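Flagellar biosynthetic protein FlhB (Aquifex aeolicus, PDB 3B1S) is probably required for building the rod of the flagellar basal body and may form the flagellar export apparatus with FliI and FliH. Local coordinates at residues A5-Y10 and V20-K25; D15-V20 and G60-P65. All coordinates share one frame; numbering follows the deposited sequence.

From the N terminus the chain first runs through 5-10, turns back, and passes 15-20 straight into 20-25. Contact 1 closes this short hairpin, with nine residues between its segments. Contact 2 spans a longer excursion of 39 residues, through helix 27-39, strand 43-45 and helix 47-53, before 60-65 returns to the start of the second hairpin strand. The two contacts cross rather than nest, because 15-19 lies between the segments of contact 1 while 60-65 lies beyond both. They share Val20. A probable hydrogen bond from Lys9 N to Val19 O and packing of Tyr10 on Pro18 also join them. Together they tie the loop leading to helix 68-84 to the hairpin of this C-terminal domain.

Contact 1. Residues A5-Y10 and V20-K25; sequences AIALKY and VVAKGK
Val20 packs against Leu8 and Ile6 from the neighbouring antiparallel strand. Leu8 CD2 lies 3.6 Å from Val20 CA and also touches Val20 CG2. The other methyl, Val20 CG1, reaches Ile6 CG2 at 3.9 Å. Leu8 and Ile6 each cross Val20 at a slant, and Leu8 also rests on Val71 of helix 68-84. Val21 is the extra residue of a beta bulge: Leu8 pairs with Val20, whereas Ala7 pairs with Ala22. Its psi of -16° departs from the extended form. Val21 N donates to Ala7 O at 2.9 Å, from above the plane of that carbonyl, and Val21 CG1 touches Lys9 CB. Ala22 O accepts the N-H of Ala7, with Ala7 N 2.8 Å away; the partner bond to Ala7 O is made by Val21. The two CB atoms, Ala7 CB and Ala22 CB, meet at 3.8 Å on the other face, where Ala7 also packs on Ile32 of helix 27-39. Lys23 lies beside Ile6 and points the same way, with Ile6 CD1 4.0 Å from Lys23 CB. Its CG sits between the backbone N and the carbonyl carbon (chi1 72°). The extended chain then carries NZ away to the carbonyl oxygens of Tyr54 and Val57, which fix the amine. Gly24 and Ala5 exchange two bonds, Ala5 N to Gly24 O at 2.9 Å and Gly24 N to Ala5 O at 3.0 Å. The outer edge of 5-8 pairs with a strand of another protein chain. The arrangement is a bulged beta hairpin in a sheet continued across the interface, consistent with the FlhB/YscU family, whose self-cleaved pieces stay associated.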
ATOM      1  N   ALA D   5      -4.543   5.259   0.917  1.00 80.21           N
ATOM      2  CA  ALA D   5      -4.190   4.080   0.160  1.00 76.91           C
ATOM      3  C   ALA D   5      -3.184   3.195   0.869  1.00 75.03           C
ATOM      4  O   ALA D   5      -2.349   3.692   1.578  1.00 74.95           O
ATOM      5  CB  ALA D   5      -3.625   4.502  -1.137  1.00 76.22           C
ATOM      6  N   ILE D   6      -3.249   1.888   0.646  1.00 72.50           N
ATOM      7  CA  ILE D   6      -2.270   0.917   1.214  1.00 69.58           C
ATOM      8  C   ILE D   6      -1.763  -0.059   0.177  1.00 67.69           C
ATOM      9  O   ILE D   6      -2.484  -0.930  -0.210  1.00 67.63           O
ATOM     10  CB  ILE D   6      -2.869   0.076   2.365  1.00 68.95           C
ATOM     11  CG1 ILE D   6      -3.832   0.898   3.217  1.00 68.82           C
ATOM     12  CG2 ILE D   6      -1.780  -0.511   3.192  1.00 68.20           C
ATOM     13  CD1 ILE D   6      -3.246   2.125   3.795  1.00 67.16           C
ATOM     14  N   ALA D   7      -0.527   0.070  -0.254  1.00 66.50           N
ATOM     15  CA  ALA D   7      -0.004  -0.812  -1.280  1.00 66.93           C
ATOM     16  C   ALA D   7       0.570  -2.135  -0.708  1.00 68.18           C
ATOM     17  O   ALA D   7       1.226  -2.142   0.330  1.00 67.90           O
ATOM     18  CB  ALA D   7       1.013  -0.103  -2.089  1.00 65.89           C
ATOM     19  N   LEU D   8       0.304  -3.256  -1.388  1.00 69.23           N
ATOM     20  CA  LEU D   8       0.661  -4.572  -0.878  1.00 69.87           C
ATOM     21  C   LEU D   8       1.343  -5.369  -1.953  1.00 71.04           C
ATOM     22  O   LEU D   8       0.935  -5.325  -3.105  1.00 70.80           O
ATOM     23  CB  LEU D   8      -0.562  -5.315  -0.330  1.00 68.98           C
ATOM     24  CG  LEU D   8      -1.299  -4.671   0.867  1.00 68.69           C
ATOM     25  CD1 LEU D   8      -2.470  -5.531   1.359  1.00 68.76           C
ATOM     26  CD2 LEU D   8      -0.403  -4.349   2.041  1.00 66.08           C
ATOM     27  N   LYS D   9       2.410  -6.061  -1.576  1.00 73.01           N
ATOM     28  CA  LYS D   9       3.099  -6.967  -2.473  1.00 76.12           C
ATOM     29  C   LYS D   9       2.931  -8.326  -1.889  1.00 78.24           C
ATOM     30  O   LYS D   9       3.024  -8.485  -0.685  1.00 79.06           O
ATOM     31  CB  LYS D   9       4.581  -6.650  -2.549  1.00 76.02           C
ATOM     32  CG  LYS D   9       5.373  -7.534  -3.487  1.00 78.21           C
ATOM     33  CD  LYS D   9       6.853  -7.564  -3.073  1.00 81.35           C
ATOM     34  CE  LYS D   9       7.563  -8.853  -3.508  1.00 82.74           C
ATOM     35  NZ  LYS D   9       8.840  -9.021  -2.727  1.00 84.13           N
ATOM     36  N   TYR D  10       2.640  -9.306  -2.735  1.00 81.58           N
ATOM     37  CA  TYR D  10       2.383 -10.670  -2.283  1.00 84.59           C
ATOM     38  C   TYR D  10       2.684 -11.627  -3.415  1.00 86.66           C
ATOM     39  O   TYR D  10       2.025 -11.589  -4.457  1.00 86.97           O
ATOM     40  CB  TYR D  10       0.940 -10.784  -1.795  1.00 84.10           C
ATOM     41  CG  TYR D  10       0.521 -12.181  -1.426  1.00 86.51           C
ATOM     42  CD1 TYR D  10      -0.223 -12.956  -2.305  1.00 89.75           C
ATOM     43  CD2 TYR D  10       0.847 -12.729  -0.193  1.00 88.82           C
ATOM     44  CE1 TYR D  10      -0.626 -14.246  -1.967  1.00 91.52           C
ATOM     45  CE2 TYR D  10       0.455 -14.018   0.153  1.00 90.25           C
ATOM     46  CZ  TYR D  10      -0.288 -14.771  -0.738  1.00 90.96           C
ATOM     47  OH  TYR D  10      -0.697 -16.046  -0.411  1.00 91.24           O
ATOM     48  N   VAL D  20       3.405  -4.734   3.257  1.00 75.39           N
ATOM     49  CA  VAL D  20       2.988  -3.370   2.949  1.00 74.14           C
ATOM     50  C   VAL D  20       4.128  -2.628   2.292  1.00 73.64           C
ATOM     51  O   VAL D  20       5.097  -2.326   2.946  1.00 73.44           O
ATOM     52  CB  VAL D  20       2.656  -2.590   4.222  1.00 74.14           C
ATOM     53  CG1 VAL D  20       1.996  -1.269   3.870  1.00 73.46           C
ATOM     54  CG2 VAL D  20       1.799  -3.416   5.169  1.00 73.39           C
ATOM     55  N   VAL D  21       4.042  -2.330   1.004  1.00 73.58           N
ATOM     56  CA  VAL D  21       5.159  -1.623   0.381  1.00 73.44           C
ATOM     57  C   VAL D  21       5.029  -0.099   0.396  1.00 73.50           C
ATOM     58  O   VAL D  21       6.003   0.606   0.187  1.00 73.67           O
ATOM     59  CB  VAL D  21       5.516  -2.149  -1.034  1.00 73.58           C
ATOM     60  CG1 VAL D  21       5.185  -3.608  -1.143  1.00 73.46           C
ATOM     61  CG2 VAL D  21       4.852  -1.350  -2.148  1.00 73.62           C
ATOM     62  N   ALA D  22       3.826   0.398   0.658  1.00 73.70           N
ATOM     63  CA  ALA D  22       3.567   1.821   0.760  1.00 73.44           C
ATOM     64  C   ALA D  22       2.274   2.019   1.539  1.00 74.33           C
ATOM     65  O   ALA D  22       1.400   1.154   1.496  1.00 74.70           O
ATOM     66  CB  ALA D  22       3.441   2.395  -0.597  1.00 72.87           C
ATOM     67  N   LYS D  23       2.169   3.124   2.284  1.00 75.13           N
ATOM     68  CA  LYS D  23       0.877   3.629   2.777  1.00 75.56           C
ATOM     69  C   LYS D  23       0.822   5.158   2.538  1.00 76.21           C
ATOM     70  O   LYS D  23       1.871   5.786   2.457  1.00 75.80           O
ATOM     71  CB  LYS D  23       0.621   3.207   4.229  1.00 75.26           C
ATOM     72  CG  LYS D  23       1.461   3.900   5.296  1.00 76.11           C
ATOM     73  CD  LYS D  23       0.981   3.520   6.692  1.00 75.94           C
ATOM     74  CE  LYS D  23       1.964   3.959   7.784  1.00 77.44           C
ATOM     75  NZ  LYS D  23       1.419   3.682   9.161  1.00 76.89           N
ATOM     76  N   GLY D  24      -0.373   5.739   2.385  1.00 77.12           N
ATOM     77  CA  GLY D  24      -0.494   7.121   1.893  1.00 78.56           C
ATOM     78  C   GLY D  24      -1.772   7.906   2.163  1.00 79.90           C
ATOM     79  O   GLY D  24      -2.885   7.381   2.001  1.00 80.14           O
ATOM     80  N   LYS D  25      -1.618   9.169   2.573  1.00 80.69           N
ATOM     81  CA  LYS D  25      -2.761  10.090   2.711  1.00 81.41           C
ATOM     82  C   LYS D  25      -2.570  11.265   1.753  1.00 81.70           C
ATOM     83  O   LYS D  25      -1.412  11.603   1.395  1.00 81.87           O
ATOM     84  CB  LYS D  25      -2.896  10.617   4.142  1.00 81.08           C
ATOM     85  CG  LYS D  25      -3.238   9.583   5.180  1.00 81.87           C
ATOM     86  CD  LYS D  25      -2.411   9.863   6.445  1.00 84.89           C
ATOM     87  CE  LYS D  25      -2.551   8.778   7.556  1.00 86.56           C
ATOM     88  NZ  LYS D  25      -1.308   8.678   8.454  1.00 86.06           N
TER

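Contact 2. Residues D15-V20 and G60-P65; sequences DKAPVV and GKEISP
Pro18 and Val20 offer their carbonyl oxygens to the backbone of Ile63 and Gly60, as the loop 60-63 passes 16-20 with directions 117° apart. Ile63 N meets Pro18 O at 2.9 Å, nearly along the C=O axis. Gly60 N reaches Val20 O at 2.8 Å in a similar way, with an N-H...O angle of 165°. Gly60 has a positive phi, at which a side chain would press on the carbonyl oxygen before it. Ile63 carries most of the apolar packing. Its CG1 stands between the backbone N and the carbonyl carbon (chi1 61°). CD1 then comes against the ring of Pro18, 3.8 Å from Pro18 CD and close to CG as well. The other branch, Ile63 CG2, meets Val20 CG2 at 4.1 Å, the two side chains crossing at about a right angle. Ala17 CB adds a looser touch to Ile63 CG1. Tyr68 and Val71 of helix 68-84 also pack on Ile63. An alanine here would probably open a gap beside Pro18 and Val20 and weaken the packing against that helix. Val19, partly exposed, sets CG1 3.6 Å from Gly60 O. Val20 CG2 lies 3.6 Å from Lys61 O. Glu62 runs extended past Ala17, its OE2 4.0 Å from Ala17 CB. Its OE1 is 5.4 Å from Asp15 OD1, so the like charges may repel mildly. No salt bridge joins the segments. Their attachment thus rests on two nearly straight backbone bonds and on apolar contacts centred on Ile63.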
ATOM      1  N   ASP D  15       6.167 -15.056  -0.203  1.00100.72           N
ATOM      2  CA  ASP D  15       5.553 -14.388   0.956  1.00 99.29           C
ATOM      3  C   ASP D  15       4.456 -15.212   1.654  1.00 97.32           C
ATOM      4  O   ASP D  15       3.443 -15.575   1.052  1.00 96.41           O
ATOM      5  CB  ASP D  15       5.007 -12.982   0.591  1.00 99.93           C
ATOM      6  CG  ASP D  15       5.905 -12.205  -0.384  1.00101.60           C
ATOM      7  OD1 ASP D  15       6.175 -11.019  -0.083  1.00103.58           O
ATOM      8  OD2 ASP D  15       6.318 -12.753  -1.447  1.00102.55           O
ATOM      9  N   LYS D  16       4.666 -15.481   2.935  1.00 95.29           N
ATOM     10  CA  LYS D  16       3.646 -16.145   3.732  1.00 93.95           C
ATOM     11  C   LYS D  16       2.397 -15.277   3.792  1.00 91.87           C
ATOM     12  O   LYS D  16       1.271 -15.779   3.840  1.00 92.25           O
ATOM     13  CB  LYS D  16       4.167 -16.492   5.142  1.00 94.42           C
ATOM     14  CG  LYS D  16       4.988 -17.803   5.156  1.00 96.92           C
ATOM     15  CD  LYS D  16       5.138 -18.434   6.559  1.00101.65           C
ATOM     16  CE  LYS D  16       6.046 -19.691   6.489  1.00104.08           C
ATOM     17  NZ  LYS D  16       6.140 -20.475   7.769  1.00105.39           N
ATOM     18  N   ALA D  17       2.623 -13.973   3.766  1.00 89.03           N
ATOM     19  CA  ALA D  17       1.568 -12.985   3.822  1.00 86.36           C
ATOM     20  C   ALA D  17       1.950 -11.743   2.987  1.00 84.18           C
ATOM     21  O   ALA D  17       3.092 -11.637   2.521  1.00 83.60           O
ATOM     22  CB  ALA D  17       1.258 -12.619   5.284  1.00 86.23           C
ATOM     23  N   PRO D  18       0.980 -10.836   2.753  1.00 82.38           N
ATOM     24  CA  PRO D  18       1.224  -9.536   2.102  1.00 80.95           C
ATOM     25  C   PRO D  18       2.124  -8.529   2.880  1.00 79.53           C
ATOM     26  O   PRO D  18       1.863  -8.205   4.039  1.00 78.86           O
ATOM     27  CB  PRO D  18      -0.188  -8.984   1.939  1.00 80.93           C
ATOM     28  CG  PRO D  18      -1.061 -10.212   1.898  1.00 81.07           C
ATOM     29  CD  PRO D  18      -0.467 -11.123   2.856  1.00 81.86           C
ATOM     30  N   VAL D  19       3.176  -8.072   2.208  1.00 77.90           N
ATOM     31  CA  VAL D  19       4.076  -7.020   2.655  1.00 77.18           C
ATOM     32  C   VAL D  19       3.479  -5.650   2.300  1.00 76.35           C
ATOM     33  O   VAL D  19       3.115  -5.414   1.160  1.00 76.07           O
ATOM     34  CB  VAL D  19       5.447  -7.125   1.900  1.00 77.47           C
ATOM     35  CG1 VAL D  19       6.506  -6.232   2.517  1.00 77.15           C
ATOM     36  CG2 VAL D  19       5.946  -8.543   1.873  1.00 77.90           C
ATOM     37  N   VAL D  20       3.405  -4.734   3.257  1.00 75.39           N
ATOM     38  CA  VAL D  20       2.988  -3.370   2.949  1.00 74.14           C
ATOM     39  C   VAL D  20       4.128  -2.628   2.292  1.00 73.64           C
ATOM     40  O   VAL D  20       5.097  -2.326   2.946  1.00 73.44           O
ATOM     41  CB  VAL D  20       2.656  -2.590   4.222  1.00 74.14           C
ATOM     42  CG1 VAL D  20       1.996  -1.269   3.870  1.00 73.46           C
ATOM     43  CG2 VAL D  20       1.799  -3.416   5.169  1.00 73.39           C
ATOM     44  N   GLY D  60       7.178  -2.149   4.745  1.00 88.39           N
ATOM     45  CA  GLY D  60       8.199  -3.180   4.664  1.00 88.94           C
ATOM     46  C   GLY D  60       7.881  -4.387   5.523  1.00 89.15           C
ATOM     47  O   GLY D  60       8.509  -5.421   5.388  1.00 89.09           O
ATOM     48  N   LYS D  61       6.896  -4.269   6.395  1.00 89.74           N
ATOM     49  CA  LYS D  61       6.563  -5.387   7.253  1.00 91.23           C
ATOM     50  C   LYS D  61       5.200  -6.080   6.995  1.00 91.74           C
ATOM     51  O   LYS D  61       4.134  -5.451   7.061  1.00 91.79           O
ATOM     52  CB  LYS D  61       6.753  -4.979   8.710  1.00 91.43           C
ATOM     53  CG  LYS D  61       8.228  -4.684   9.009  1.00 93.26           C
ATOM     54  CD  LYS D  61       8.464  -4.210  10.443  1.00 96.32           C
ATOM     55  CE  LYS D  61       9.939  -3.811  10.633  1.00 97.81           C
ATOM     56  NZ  LYS D  61      10.316  -3.850  12.076  1.00 98.03           N
ATOM     57  N   GLU D  62       5.241  -7.402   6.900  1.00 92.28           N
ATOM     58  CA  GLU D  62       4.101  -8.230   6.567  1.00 92.63           C
ATOM     59  C   GLU D  62       2.971  -7.971   7.496  1.00 93.23           C
ATOM     60  O   GLU D  62       3.161  -7.701   8.650  1.00 93.79           O
ATOM     61  CB  GLU D  62       4.442  -9.693   6.761  1.00 92.25           C
ATOM     62  CG  GLU D  62       5.278 -10.298   5.712  1.00 91.98           C
ATOM     63  CD  GLU D  62       5.453 -11.753   5.942  1.00 92.72           C
ATOM     64  OE1 GLU D  62       6.131 -12.410   5.153  1.00 95.09           O
ATOM     65  OE2 GLU D  62       4.909 -12.248   6.926  1.00 93.40           O
ATOM     66  N   ILE D  63       1.774  -8.027   6.956  1.00 93.88           N
ATOM     67  CA  ILE D  63       0.583  -7.698   7.704  1.00 94.25           C
ATOM     68  C   ILE D  63       0.459  -8.664   8.867  1.00 94.88           C
ATOM     69  O   ILE D  63       1.076  -9.732   8.879  1.00 94.09           O
ATOM     70  CB  ILE D  63      -0.675  -7.714   6.804  1.00 94.17           C
ATOM     71  CG1 ILE D  63      -0.911  -9.101   6.204  1.00 94.38           C
ATOM     72  CG2 ILE D  63      -0.498  -6.743   5.670  1.00 94.06           C
ATOM     73  CD1 ILE D  63      -2.288  -9.328   5.624  1.00 94.75           C
ATOM     74  N   SER D  64      -0.324  -8.226   9.830  1.00 96.49           N
ATOM     75  CA  SER D  64      -0.688  -9.044  10.974  1.00 97.96           C
ATOM     76  C   SER D  64      -1.432 -10.261  10.482  1.00 98.62           C
ATOM     77  O   SER D  64      -2.206 -10.158   9.518  1.00 98.76           O
ATOM     78  CB  SER D  64      -1.619  -8.273  11.919  1.00 98.13           C
ATOM     79  OG  SER D  64      -0.982  -7.170  12.486  1.00 99.93           O
ATOM     80  N   PRO D  65      -1.179 -11.468  11.128  1.00 98.79           N
ATOM     81  CA  PRO D  65      -2.103 -12.589  11.002  1.00 98.84           C
ATOM     82  C   PRO D  65      -3.589 -12.179  11.107  1.00 98.93           C
ATOM     83  O   PRO D  65      -4.408 -12.622  10.295  1.00 98.80           O
ATOM     84  CB  PRO D  65      -1.647 -13.517  12.125  1.00 99.11           C
ATOM     85  CG  PRO D  65      -0.136 -13.355  12.077  1.00 98.83           C
ATOM     86  CD  PRO D  65       0.088 -11.884  11.766  1.00 98.72           C
TER